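Local atomic coordinates of EF-P arginine 32 rhamnosyl-transferase (Pseudomonas putida KT2440, PDB entry 5NV8), a protein that belongs to the EarP family of bacterial rhamnosyltransferases and is built as a two-lobed glycosyltransferase with Rossmann-like domains. Residues Glu316-His321 against Arg366-Arg371; Gly197-Ser202 against Gln349-Ala354; Leu335-Ala340 against Phe345-Ala350; Leu227-Gly232 against Ala236-Trp241. All coordinates share one frame; numbering follows the deposited sequence.

Interaction 1: residues Glu316-His321 against Arg366-Arg371; sequences EAFLAH and RLWGAR
The indole N-H of Trp368 is given to OE1 of Gln293, a bond that probably helps hold the rotation of the large ring; the benzene side of the indole meets Phe318 and His321. The ring reaches across because its CG stands anti to the backbone N (chi1 178°), which carries it straight out from helix 358-373. Phe318 is set in the same way, with chi1 at 174°, and although its CB leaves the backbone to one side, the ring brings CE1 to 4.2 Å from CZ2 of Trp368. The two aromatic groups cross obliquely, in loose apolar contact and not in a stack. His321 comes closer with its base than with its imidazole: CB lies 3.6 Å from CH2 of Trp368, and the backbone O of His321 lies 3.3 Å from CZ3 of Trp368, approaching the ring obliquely. In the fold this joins two helices of the helical C-terminal part of the chain, and they touch through long side chains while their backbones stay apart, the CA atoms of His321 and Trp368 being 9.4 Å from each other. Aromatic residues suit such a gap because they fill it from either helix. Around them an aromatic cluster continues, with Tyr322 meeting Trp368 edge-to-face and Phe289 and Trp301 doing the same to Phe318. The imidazole itself bends off toward the exposed side, where NE2 of His321 is 6.2 Å from NH2 of Arg371, too far for contact.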
loop_
_atom_site.group_PDB
_atom_site.type_symbol
_atom_site.label_atom_id
_atom_site.label_comp_id
_atom_site.label_asym_id
_atom_site.label_seq_id
_atom_site.Cartn_x
_atom_site.Cartn_y
_atom_site.Cartn_z
ATOM N N GLU A 316 -13.468 -1.212 10.203
ATOM C CA GLU A 316 -13.830 -2.451 10.885
ATOM C C GLU A 316 -14.381 -3.496 9.920
ATOM O O GLU A 316 -14.257 -4.701 10.176
ATOM C CB GLU A 316 -14.828 -2.165 12.012
ATOM C CG GLU A 316 -14.495 -0.924 12.852
ATOM C CD GLU A 316 -13.650 -1.238 14.087
ATOM O OE1 GLU A 316 -13.467 -2.432 14.412
ATOM O OE2 GLU A 316 -13.168 -0.286 14.738
ATOM N N ALA A 317 -14.980 -3.067 8.803
ATOM C CA ALA A 317 -15.400 -4.035 7.797
ATOM C C ALA A 317 -14.199 -4.728 7.172
ATOM O O ALA A 317 -14.301 -5.885 6.754
ATOM C CB ALA A 317 -16.259 -3.370 6.718
ATOM N N PHE A 318 -13.047 -4.053 7.119
ATOM C CA PHE A 318 -11.846 -4.728 6.640
ATOM C C PHE A 318 -11.330 -5.731 7.664
ATOM O O PHE A 318 -10.888 -6.828 7.302
ATOM C CB PHE A 318 -10.756 -3.715 6.298
ATOM C CG PHE A 318 -9.452 -4.357 5.943
ATOM C CD1 PHE A 318 -9.365 -5.192 4.841
ATOM C CD2 PHE A 318 -8.329 -4.166 6.724
ATOM C CE1 PHE A 318 -8.176 -5.806 4.512
ATOM C CE2 PHE A 318 -7.135 -4.780 6.400
ATOM C CZ PHE A 318 -7.057 -5.601 5.294
ATOM N N LEU A 319 -11.381 -5.383 8.951
ATOM C CA LEU A 319 -10.826 -6.267 9.967
ATOM C C LEU A 319 -11.670 -7.511 10.193
ATOM O O LEU A 319 -11.153 -8.497 10.727
ATOM C CB LEU A 319 -10.667 -5.534 11.294
ATOM C CG LEU A 319 -9.800 -4.282 11.330
ATOM C CD1 LEU A 319 -10.248 -3.421 12.494
ATOM C CD2 LEU A 319 -8.328 -4.649 11.442
ATOM N N ALA A 320 -12.952 -7.488 9.819
ATOM C CA ALA A 320 -13.804 -8.650 10.051
ATOM C C ALA A 320 -13.259 -9.884 9.342
ATOM O O ALA A 320 -13.305 -10.992 9.890
ATOM C CB ALA A 320 -15.236 -8.354 9.605
ATOM N N HIS A 321 -12.732 -9.716 8.129
ATOM C CA HIS A 321 -12.052 -10.808 7.443
ATOM C C HIS A 321 -10.594 -10.941 7.861
ATOM O O HIS A 321 -10.072 -12.061 7.915
ATOM C CB HIS A 321 -12.110 -10.618 5.923
ATOM C CG HIS A 321 -13.393 -10.030 5.429
ATOM N ND1 HIS A 321 -13.645 -8.675 5.440
ATOM C CD2 HIS A 321 -14.492 -10.613 4.893
ATOM C CE1 HIS A 321 -14.847 -8.449 4.940
ATOM N NE2 HIS A 321 -15.382 -9.608 4.601
ATOM N N ARG A 366 1.487 -13.234 6.085
ATOM C CA ARG A 366 1.794 -14.103 4.952
ATOM C C ARG A 366 0.563 -14.880 4.506
ATOM O O ARG A 366 0.297 -15.000 3.303
ATOM C CB ARG A 366 2.920 -15.073 5.315
ATOM C CG ARG A 366 4.215 -14.410 5.744
ATOM C CD ARG A 366 4.939 -13.810 4.552
ATOM N NE ARG A 366 5.178 -14.798 3.507
ATOM C CZ ARG A 366 6.028 -14.627 2.500
ATOM N NH1 ARG A 366 6.721 -13.502 2.402
ATOM N NH2 ARG A 366 6.185 -15.582 1.592
ATOM N N LEU A 367 -0.199 -15.415 5.463
ATOM C CA LEU A 367 -1.355 -16.236 5.120
ATOM C C LEU A 367 -2.453 -15.422 4.447
ATOM O O LEU A 367 -3.186 -15.954 3.607
ATOM C CB LEU A 367 -1.890 -16.925 6.375
ATOM C CG LEU A 367 -1.003 -18.038 6.938
ATOM C CD1 LEU A 367 -1.198 -18.193 8.442
ATOM C CD2 LEU A 367 -1.277 -19.349 6.221
ATOM N N TRP A 368 -2.587 -14.140 4.797
ATOM C CA TRP A 368 -3.605 -13.313 4.155
ATOM C C TRP A 368 -3.263 -13.048 2.694
ATOM O O TRP A 368 -4.144 -13.098 1.827
ATOM C CB TRP A 368 -3.772 -11.993 4.908
ATOM C CG TRP A 368 -4.781 -11.090 4.264
ATOM C CD1 TRP A 368 -4.532 -10.068 3.393
ATOM C CD2 TRP A 368 -6.203 -11.140 4.428
ATOM N NE1 TRP A 368 -5.712 -9.476 3.009
ATOM C CE2 TRP A 368 -6.753 -10.116 3.630
ATOM C CE3 TRP A 368 -7.065 -11.949 5.176
ATOM C CZ2 TRP A 368 -8.124 -9.877 3.561
ATOM C CZ3 TRP A 368 -8.428 -11.712 5.104
ATOM C CH2 TRP A 368 -8.943 -10.683 4.304
ATOM N N GLY A 369 -1.994 -12.754 2.403
ATOM C CA GLY A 369 -1.601 -12.523 1.024
ATOM C C GLY A 369 -1.787 -13.748 0.151
ATOM O O GLY A 369 -2.257 -13.646 -0.986
ATOM N N ALA A 370 -1.433 -14.925 0.674
ATOM C CA ALA A 370 -1.604 -16.157 -0.090
ATOM C C ALA A 370 -3.077 -16.477 -0.302
ATOM O O ALA A 370 -3.472 -16.922 -1.386
ATOM C CB ALA A 370 -0.901 -17.316 0.617
ATOM N N ARG A 371 -3.904 -16.262 0.724
ATOM C CA ARG A 371 -5.339 -16.479 0.577
ATOM C C ARG A 371 -5.947 -15.498 -0.418
ATOM O O ARG A 371 -6.772 -15.884 -1.255
ATOM C CB ARG A 371 -6.026 -16.358 1.938
ATOM C CG ARG A 371 -7.540 -16.225 1.874
ATOM C CD ARG A 371 -8.108 -15.773 3.210
ATOM N NE ARG A 371 -9.122 -14.734 3.051
ATOM C CZ ARG A 371 -10.430 -14.947 3.145
ATOM N NH1 ARG A 371 -10.889 -16.165 3.404
ATOM N NH2 ARG A 371 -11.281 -13.943 2.984
#

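Interaction 2: residues Gly197-Ser202 against Gln349-Ala354; sequences GALLIS and QAWRAA
The indole of Trp351 points the rim of its benzene ring at the strand 199-203, where two aliphatic side chains receive it. At the edge, in the plane of the ring, sits CD2 of Leu199, 3.7 Å from CZ2 of Trp351. CD1 of Ile201 comes in obliquely and is 3.6 Å from CH2 of Trp351, so the two methyls share the same pair of ring carbons. Beyond the pair, Trp214 and Phe280 each meet the indole edge-to-face. Strand and helix send their side chains from opposite directions. Trp351 reaches farther than either aliphatic side chain, its CG held anti to the backbone N (chi1 169°), while Ile201 stretches out along its longer branch, with chi2 at 177° putting CD1 at the far end. Leucine and isoleucine suit the strand because each ends in a methyl that can follow the outline of a ring, and two residues apart on a strand they face the same way. The long, flat indole suits the helix because it carries CZ2 and CH2 to the two methyls, with the CA atoms of Ile201 and Trp351 12.4 Å apart. Such a layer, a helix laid over one face of a mainly parallel sheet through large apolar side chains, belongs to the Rossmann-like alpha/beta lobe.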
loop_
_atom_site.group_PDB
_atom_site.type_symbol
_atom_site.label_atom_id
_atom_site.label_comp_id
_atom_site.label_asym_id
_atom_site.label_seq_id
_atom_site.Cartn_x
_atom_site.Cartn_y
_atom_site.Cartn_z
ATOM N N GLY A 197 20.668 -4.930 13.103
ATOM C CA GLY A 197 19.763 -5.461 14.104
ATOM C C GLY A 197 18.531 -4.629 14.378
ATOM O O GLY A 197 17.828 -4.898 15.357
ATOM N N ALA A 198 18.239 -3.635 13.549
ATOM C CA ALA A 198 17.115 -2.739 13.773
ATOM C C ALA A 198 15.875 -3.206 13.020
ATOM O O ALA A 198 15.960 -3.762 11.922
ATOM C CB ALA A 198 17.459 -1.311 13.346
ATOM N N LEU A 199 14.715 -2.968 13.633
ATOM C CA LEU A 199 13.438 -3.193 12.966
ATOM C C LEU A 199 13.202 -2.100 11.927
ATOM O O LEU A 199 13.301 -0.911 12.237
ATOM C CB LEU A 199 12.301 -3.212 13.993
ATOM C CG LEU A 199 10.926 -3.689 13.511
ATOM C CD1 LEU A 199 10.870 -5.209 13.445
ATOM C CD2 LEU A 199 9.816 -3.146 14.407
ATOM N N LEU A 200 12.900 -2.499 10.691
ATOM C CA LEU A 200 12.758 -1.566 9.576
ATOM C C LEU A 200 11.270 -1.340 9.336
ATOM O O LEU A 200 10.528 -2.300 9.107
ATOM C CB LEU A 200 13.444 -2.112 8.318
ATOM C CG LEU A 200 13.865 -1.157 7.188
ATOM C CD1 LEU A 200 14.838 -0.085 7.684
ATOM C CD2 LEU A 200 14.451 -1.893 5.976
ATOM N N ILE A 201 10.834 -0.083 9.418
ATOM C CA ILE A 201 9.429 0.298 9.323
ATOM C C ILE A 201 9.296 1.396 8.279
ATOM O O ILE A 201 9.958 2.435 8.381
ATOM C CB ILE A 201 8.871 0.782 10.677
ATOM C CG1 ILE A 201 8.968 -0.312 11.741
ATOM C CG2 ILE A 201 7.438 1.288 10.505
ATOM C CD1 ILE A 201 8.491 0.155 13.112
ATOM N N SER A 202 8.472 1.160 7.268
ATOM C CA SER A 202 8.087 2.205 6.332
ATOM C C SER A 202 6.766 2.813 6.782
ATOM O O SER A 202 5.854 2.099 7.209
ATOM C CB SER A 202 7.962 1.676 4.896
ATOM O OG SER A 202 6.856 0.803 4.742
ATOM N N GLN A 349 0.777 2.057 23.707
ATOM C CA GLN A 349 0.247 0.831 24.302
ATOM C C GLN A 349 -0.064 -0.212 23.237
ATOM O O GLN A 349 0.269 -1.392 23.398
ATOM C CB GLN A 349 -1.007 1.139 25.124
ATOM C CG GLN A 349 -0.771 1.995 26.358
ATOM C CD GLN A 349 0.140 1.334 27.376
ATOM O OE1 GLN A 349 0.209 0.107 27.462
ATOM N NE2 GLN A 349 0.841 2.148 28.159
ATOM N N ALA A 350 -0.696 0.207 22.139
ATOM C CA ALA A 350 -1.063 -0.734 21.086
ATOM C C ALA A 350 0.172 -1.325 20.417
ATOM O O ALA A 350 0.249 -2.540 20.201
ATOM C CB ALA A 350 -1.956 -0.043 20.056
ATOM N N TRP A 351 1.152 -0.478 20.088
ATOM C CA TRP A 351 2.349 -0.957 19.400
ATOM C C TRP A 351 3.085 -2.004 20.227
ATOM O O TRP A 351 3.481 -3.052 19.703
ATOM C CB TRP A 351 3.269 0.218 19.068
ATOM C CG TRP A 351 4.630 -0.192 18.604
ATOM C CD1 TRP A 351 5.793 -0.109 19.308
ATOM C CD2 TRP A 351 4.971 -0.750 17.328
ATOM N NE1 TRP A 351 6.838 -0.584 18.555
ATOM C CE2 TRP A 351 6.361 -0.984 17.335
ATOM C CE3 TRP A 351 4.238 -1.078 16.184
ATOM C CZ2 TRP A 351 7.033 -1.527 16.240
ATOM C CZ3 TRP A 351 4.906 -1.618 15.099
ATOM C CH2 TRP A 351 6.290 -1.838 15.135
ATOM N N ARG A 352 3.269 -1.750 21.526
ATOM C CA ARG A 352 3.966 -2.715 22.371
ATOM C C ARG A 352 3.164 -4.003 22.523
ATOM O O ARG A 352 3.737 -5.098 22.547
ATOM C CB ARG A 352 4.262 -2.111 23.743
ATOM C CG ARG A 352 5.276 -0.978 23.706
ATOM C CD ARG A 352 5.587 -0.445 25.094
ATOM N NE ARG A 352 4.680 0.629 25.483
ATOM C CZ ARG A 352 4.964 1.924 25.390
ATOM N NH1 ARG A 352 6.133 2.325 24.909
ATOM N NH2 ARG A 352 4.071 2.821 25.770
ATOM N N ALA A 353 1.835 -3.889 22.621
ATOM C CA ALA A 353 0.998 -5.082 22.700
ATOM C C ALA A 353 1.127 -5.931 21.442
ATOM O O ALA A 353 1.228 -7.159 21.523
ATOM C CB ALA A 353 -0.457 -4.686 22.935
ATOM N N ALA A 354 1.127 -5.294 20.267
ATOM C CA ALA A 354 1.266 -6.051 19.026
ATOM C C ALA A 354 2.640 -6.703 18.917
ATOM O O ALA A 354 2.761 -7.799 18.357
ATOM C CB ALA A 354 1.012 -5.145 17.822
#

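Interaction 3: residues Leu335-Ala340 against Phe345-Ala350; sequences LGLWRA and FDMGQA
Ala340 and Ala350 form the tight part of this contact, where methyl groups let two backbones come close. CB of Ala340 lies 3.1 Å from the carbonyl O of Phe345, and CB of Ala350 lies 3.3 Å from the O of Gly336. Met347 closes the inner flank: its chain, bent at both chi2 and chi3, curls back until CE is 3.3 Å from the O of Leu337 and 3.6 Å from CB of Ala340. Leu337 meets the same methyl through CD1, the two side chains crossing at about a right angle. An unbranched, flexible methionine suits such a corner. The outer side is looser. The exposed ring of Phe345 lies oblique to the backbone at Arg339 O and Ala340 CA, and CB of Arg339 is 4.4 Å from CD2 of Phe345, while the guanidinium of Arg339 leads off to a salt bridge with Glu316. A weak backbone bond, Phe345 N to Ala340 O at 3.4 Å, ties the chain across the turn. Asp346 then starts the second helix as its N-cap: OD1 takes the N-H of Gly348 at 3.0 Å from above the carboxylate plane, and OD2 takes that of Gln349 weakly. Close alanine packing against the backbone, a short linker and a capped second helix make helices 328-343 and 347-355 an alpha-alpha hairpin, two consecutive antiparallel helices.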
loop_
_atom_site.group_PDB
_atom_site.type_symbol
_atom_site.label_atom_id
_atom_site.label_comp_id
_atom_site.label_asym_id
_atom_site.label_seq_id
_atom_site.Cartn_x
_atom_site.Cartn_y
_atom_site.Cartn_z
ATOM N N LEU A 335 -6.586 -5.463 16.697
ATOM C CA LEU A 335 -7.676 -4.492 16.738
ATOM C C LEU A 335 -7.236 -3.199 17.415
ATOM O O LEU A 335 -7.525 -2.102 16.923
ATOM C CB LEU A 335 -8.883 -5.087 17.462
ATOM C CG LEU A 335 -9.961 -5.775 16.628
ATOM C CD1 LEU A 335 -9.401 -6.988 15.901
ATOM C CD2 LEU A 335 -11.134 -6.170 17.513
ATOM N N GLY A 336 -6.541 -3.310 18.549
ATOM C CA GLY A 336 -6.070 -2.121 19.235
ATOM C C GLY A 336 -5.028 -1.352 18.449
ATOM O O GLY A 336 -4.915 -0.133 18.594
ATOM N N LEU A 337 -4.263 -2.046 17.605
ATOM C CA LEU A 337 -3.243 -1.380 16.802
ATOM C C LEU A 337 -3.869 -0.555 15.688
ATOM O O LEU A 337 -3.519 0.613 15.493
ATOM C CB LEU A 337 -2.273 -2.410 16.214
ATOM C CG LEU A 337 -1.024 -1.839 15.528
ATOM C CD1 LEU A 337 -0.364 -0.727 16.348
ATOM C CD2 LEU A 337 -0.028 -2.940 15.177
ATOM N N TRP A 338 -4.795 -1.151 14.941
ATOM C CA TRP A 338 -5.335 -0.501 13.753
ATOM C C TRP A 338 -6.371 0.560 14.106
ATOM O O TRP A 338 -6.436 1.607 13.453
ATOM C CB TRP A 338 -5.927 -1.557 12.819
ATOM C CG TRP A 338 -4.890 -2.320 12.058
ATOM C CD1 TRP A 338 -3.754 -2.886 12.559
ATOM C CD2 TRP A 338 -4.900 -2.611 10.657
ATOM N NE1 TRP A 338 -3.051 -3.506 11.552
ATOM C CE2 TRP A 338 -3.736 -3.355 10.375
ATOM C CE3 TRP A 338 -5.780 -2.314 9.613
ATOM C CZ2 TRP A 338 -3.429 -3.804 9.093
ATOM C CZ3 TRP A 338 -5.474 -2.760 8.343
ATOM C CH2 TRP A 338 -4.308 -3.496 8.093
ATOM N N ARG A 339 -7.193 0.308 15.129
ATOM C CA ARG A 339 -8.165 1.313 15.550
ATOM C C ARG A 339 -7.469 2.547 16.109
ATOM O O ARG A 339 -7.918 3.676 15.879
ATOM C CB ARG A 339 -9.116 0.723 16.590
ATOM C CG ARG A 339 -10.110 -0.279 16.031
ATOM C CD ARG A 339 -10.829 -1.018 17.148
ATOM N NE ARG A 339 -11.913 -1.854 16.642
ATOM C CZ ARG A 339 -12.590 -2.727 17.381
ATOM N NH1 ARG A 339 -12.294 -2.879 18.665
ATOM N NH2 ARG A 339 -13.562 -3.445 16.836
ATOM N N ALA A 340 -6.365 2.351 16.837
ATOM C CA ALA A 340 -5.658 3.474 17.445
ATOM C C ALA A 340 -5.099 4.422 16.390
ATOM O O ALA A 340 -5.166 5.647 16.549
ATOM C CB ALA A 340 -4.542 2.954 18.346
ATOM N N PHE A 345 -6.386 6.526 19.560
ATOM C CA PHE A 345 -6.064 5.803 20.782
ATOM C C PHE A 345 -4.556 5.591 20.860
ATOM O O PHE A 345 -3.866 5.583 19.837
ATOM C CB PHE A 345 -6.802 4.463 20.841
ATOM C CG PHE A 345 -8.284 4.579 20.615
ATOM C CD1 PHE A 345 -8.993 5.653 21.127
ATOM C CD2 PHE A 345 -8.967 3.617 19.889
ATOM C CE1 PHE A 345 -10.355 5.766 20.919
ATOM C CE2 PHE A 345 -10.328 3.725 19.678
ATOM C CZ PHE A 345 -11.023 4.801 20.195
ATOM N N ASP A 346 -4.048 5.434 22.086
ATOM C CA ASP A 346 -2.612 5.529 22.348
ATOM C C ASP A 346 -1.809 4.589 21.462
ATOM O O ASP A 346 -1.971 3.366 21.522
ATOM C CB ASP A 346 -2.320 5.238 23.824
ATOM C CG ASP A 346 -0.836 5.379 24.171
ATOM O OD1 ASP A 346 -0.086 6.028 23.409
ATOM O OD2 ASP A 346 -0.417 4.850 25.221
ATOM N N MET A 347 -0.931 5.176 20.646
ATOM C CA MET A 347 -0.094 4.399 19.741
ATOM C C MET A 347 1.019 3.656 20.470
ATOM O O MET A 347 1.575 2.704 19.915
ATOM C CB MET A 347 0.503 5.311 18.668
ATOM C CG MET A 347 -0.224 5.289 17.335
ATOM S SD MET A 347 0.099 3.801 16.366
ATOM C CE MET A 347 -1.360 2.824 16.709
ATOM N N GLY A 348 1.358 4.067 21.693
ATOM C CA GLY A 348 2.391 3.362 22.433
ATOM C C GLY A 348 1.903 2.033 22.986
ATOM O O GLY A 348 2.529 0.991 22.769
ATOM N N GLN A 349 0.777 2.057 23.707
ATOM C CA GLN A 349 0.247 0.831 24.302
ATOM C C GLN A 349 -0.064 -0.212 23.237
ATOM O O GLN A 349 0.269 -1.392 23.398
ATOM C CB GLN A 349 -1.007 1.139 25.124
ATOM C CG GLN A 349 -0.771 1.995 26.358
ATOM C CD GLN A 349 0.140 1.334 27.376
ATOM O OE1 GLN A 349 0.209 0.107 27.462
ATOM N NE2 GLN A 349 0.841 2.148 28.159
ATOM N N ALA A 350 -0.696 0.207 22.139
ATOM C CA ALA A 350 -1.063 -0.734 21.086
ATOM C C ALA A 350 0.172 -1.325 20.417
ATOM O O ALA A 350 0.249 -2.540 20.201
ATOM C CB ALA A 350 -1.956 -0.043 20.056
#

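Interaction 4: residues Leu227-Gly232 against Ala236-Trp241; sequences LLVPQG and AGLSQW
Val229 and Leu238 point at each other tip to tip, one from strand 225-230 and the other from helix 235-242. The meeting is nearly symmetrical: CD2 of Leu238 sits before the fork of the valine, 4.1 Å from CG1 and 4.1 Å from CG2 of Val229. Valine offers this notch because its two methyls spread on either side of CB, with CG1 anti to the backbone N and CG2 beside it. Leucine supplies the longer partner. With chi1 at -159° its CG swings outward from the helix, and the two methyls fan apart, so that one can face Val229 while the other faces Leu227. That second approach is looser: CD1 of Leu238 is 4.4 Å from CD2 of Leu227, which stands two places earlier on the strand and faces the same side of the sheet. One helix residue thus bridges two strand residues, and Leu238 is the helix residue that reaches across the gap, the CA atoms of Val229 and Leu238 being 9.2 Å apart. Val260 of the neighbouring strand 258-263 and Leu215 of helix 211-220 also touch Leu238 and extend the apolar patch. The two elements follow one another directly, as a strand-to-helix step of an alpha/beta lobe, and at the far end of the strand Pro230 touches the bound 2'-deoxy-thymidine-beta-L-rhamnose. The helix has a directional bond of its own, from Trp241 NE1 to Asp216 OD1, but within this contact of branched aliphatic groups shape and exclusion of water, not directional bonding, set the fit.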
loop_
_atom_site.group_PDB
_atom_site.type_symbol
_atom_site.label_atom_id
_atom_site.label_comp_id
_atom_site.label_asym_id
_atom_site.label_seq_id
_atom_site.Cartn_x
_atom_site.Cartn_y
_atom_site.Cartn_z
ATOM N N LEU A 227 13.301 3.933 10.689
ATOM C CA LEU A 227 12.056 4.340 10.052
ATOM C C LEU A 227 12.357 5.048 8.738
ATOM O O LEU A 227 13.123 6.018 8.709
ATOM C CB LEU A 227 11.249 5.253 10.978
ATOM C CG LEU A 227 9.876 5.750 10.516
ATOM C CD1 LEU A 227 8.842 4.645 10.594
ATOM C CD2 LEU A 227 9.432 6.949 11.343
ATOM N N LEU A 228 11.757 4.563 7.656
ATOM C CA LEU A 228 11.926 5.136 6.326
ATOM C C LEU A 228 10.653 5.878 5.950
ATOM O O LEU A 228 9.566 5.295 5.950
ATOM C CB LEU A 228 12.255 4.049 5.303
ATOM C CG LEU A 228 13.541 3.265 5.595
ATOM C CD1 LEU A 228 13.782 2.175 4.555
ATOM C CD2 LEU A 228 14.742 4.179 5.710
ATOM N N VAL A 229 10.791 7.163 5.630
ATOM C CA VAL A 229 9.666 8.062 5.444
ATOM C C VAL A 229 9.795 8.722 4.074
ATOM O O VAL A 229 10.595 9.625 3.871
ATOM C CB VAL A 229 9.615 9.127 6.562
ATOM C CG1 VAL A 229 8.532 10.149 6.273
ATOM C CG2 VAL A 229 9.395 8.465 7.915
ATOM N N PRO A 230 9.005 8.269 3.095
ATOM C CA PRO A 230 8.962 8.973 1.808
ATOM C C PRO A 230 8.375 10.369 1.953
ATOM O O PRO A 230 7.666 10.684 2.911
ATOM C CB PRO A 230 8.061 8.076 0.947
ATOM C CG PRO A 230 8.138 6.723 1.597
ATOM C CD PRO A 230 8.265 7.003 3.065
ATOM N N GLN A 231 8.685 11.216 0.973
ATOM C CA GLN A 231 8.207 12.595 0.985
ATOM C C GLN A 231 6.689 12.617 0.847
ATOM O O GLN A 231 6.139 12.071 -0.115
ATOM C CB GLN A 231 8.861 13.394 -0.140
ATOM N N GLY A 232 6.016 13.242 1.805
ATOM C CA GLY A 232 4.567 13.276 1.776
ATOM C C GLY A 232 4.011 14.025 2.966
ATOM O O GLY A 232 4.732 14.728 3.677
ATOM N N ALA A 236 5.550 16.719 7.933
ATOM C CA ALA A 236 5.227 17.917 8.702
ATOM C C ALA A 236 5.199 17.614 10.195
ATOM O O ALA A 236 5.930 18.227 10.982
ATOM C CB ALA A 236 3.887 18.493 8.239
ATOM N N GLY A 237 4.354 16.663 10.603
ATOM C CA GLY A 237 4.302 16.278 12.003
ATOM C C GLY A 237 5.560 15.578 12.472
ATOM O O GLY A 237 5.910 15.650 13.653
ATOM N N LEU A 238 6.247 14.885 11.561
ATOM C CA LEU A 238 7.549 14.314 11.886
ATOM C C LEU A 238 8.521 15.399 12.327
ATOM O O LEU A 238 9.278 15.217 13.288
ATOM C CB LEU A 238 8.098 13.557 10.678
ATOM C CG LEU A 238 9.166 12.485 10.894
ATOM C CD1 LEU A 238 8.556 11.224 11.481
ATOM C CD2 LEU A 238 9.859 12.181 9.575
ATOM N N SER A 239 8.506 16.544 11.641
ATOM C CA SER A 239 9.375 17.648 12.029
ATOM C C SER A 239 8.938 18.254 13.357
ATOM O O SER A 239 9.780 18.579 14.202
ATOM C CB SER A 239 9.396 18.710 10.930
ATOM O OG SER A 239 9.584 18.121 9.654
ATOM N N GLN A 240 7.627 18.406 13.563
ATOM C CA GLN A 240 7.125 18.945 14.824
ATOM C C GLN A 240 7.467 18.050 16.008
ATOM O O GLN A 240 7.473 18.525 17.149
ATOM C CB GLN A 240 5.610 19.144 14.749
ATOM C CG GLN A 240 5.137 19.955 13.555
ATOM C CD GLN A 240 3.665 19.733 13.244
ATOM O OE1 GLN A 240 2.868 19.440 14.136
ATOM N NE2 GLN A 240 3.301 19.867 11.974
ATOM N N TRP A 241 7.748 16.768 15.766
ATOM C CA TRP A 241 8.125 15.873 16.853
ATOM C C TRP A 241 9.610 15.982 17.178
ATOM O O TRP A 241 9.987 16.033 18.354
ATOM C CB TRP A 241 7.761 14.429 16.499
ATOM C CG TRP A 241 8.089 13.456 17.590
ATOM C CD1 TRP A 241 7.344 13.190 18.703
ATOM C CD2 TRP A 241 9.256 12.631 17.682
ATOM N NE1 TRP A 241 7.972 12.247 19.478
ATOM C CE2 TRP A 241 9.148 11.887 18.873
ATOM C CE3 TRP A 241 10.380 12.446 16.870
ATOM C CZ2 TRP A 241 10.121 10.971 19.273
ATOM C CZ3 TRP A 241 11.345 11.538 17.269
ATOM C CH2 TRP A 241 11.210 10.813 18.461
#

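In the fold
Interactions 2 and 4 are buried layers on the same sheet: their strands, 199-203 and 225-230, lie side by side, with Ile201 O about 2.9 Å from Leu228 N in a probable hydrogen bond, and both contacts are wholly apolar. Interaction 3 shares helix 347-355 with interaction 2 but is only partly buried, and backbone polar groups and a helix cap join its methyl packing. Interaction 1 is again mostly buried, though aromatic and with an exposed histidine; it touches interaction 3 through one polar link, Glu316 to Arg339, and through Phe318 packing on Trp338. Interactions 1 and 4 lie on opposite sides of the chain's centre, their centres about 28 Å apart.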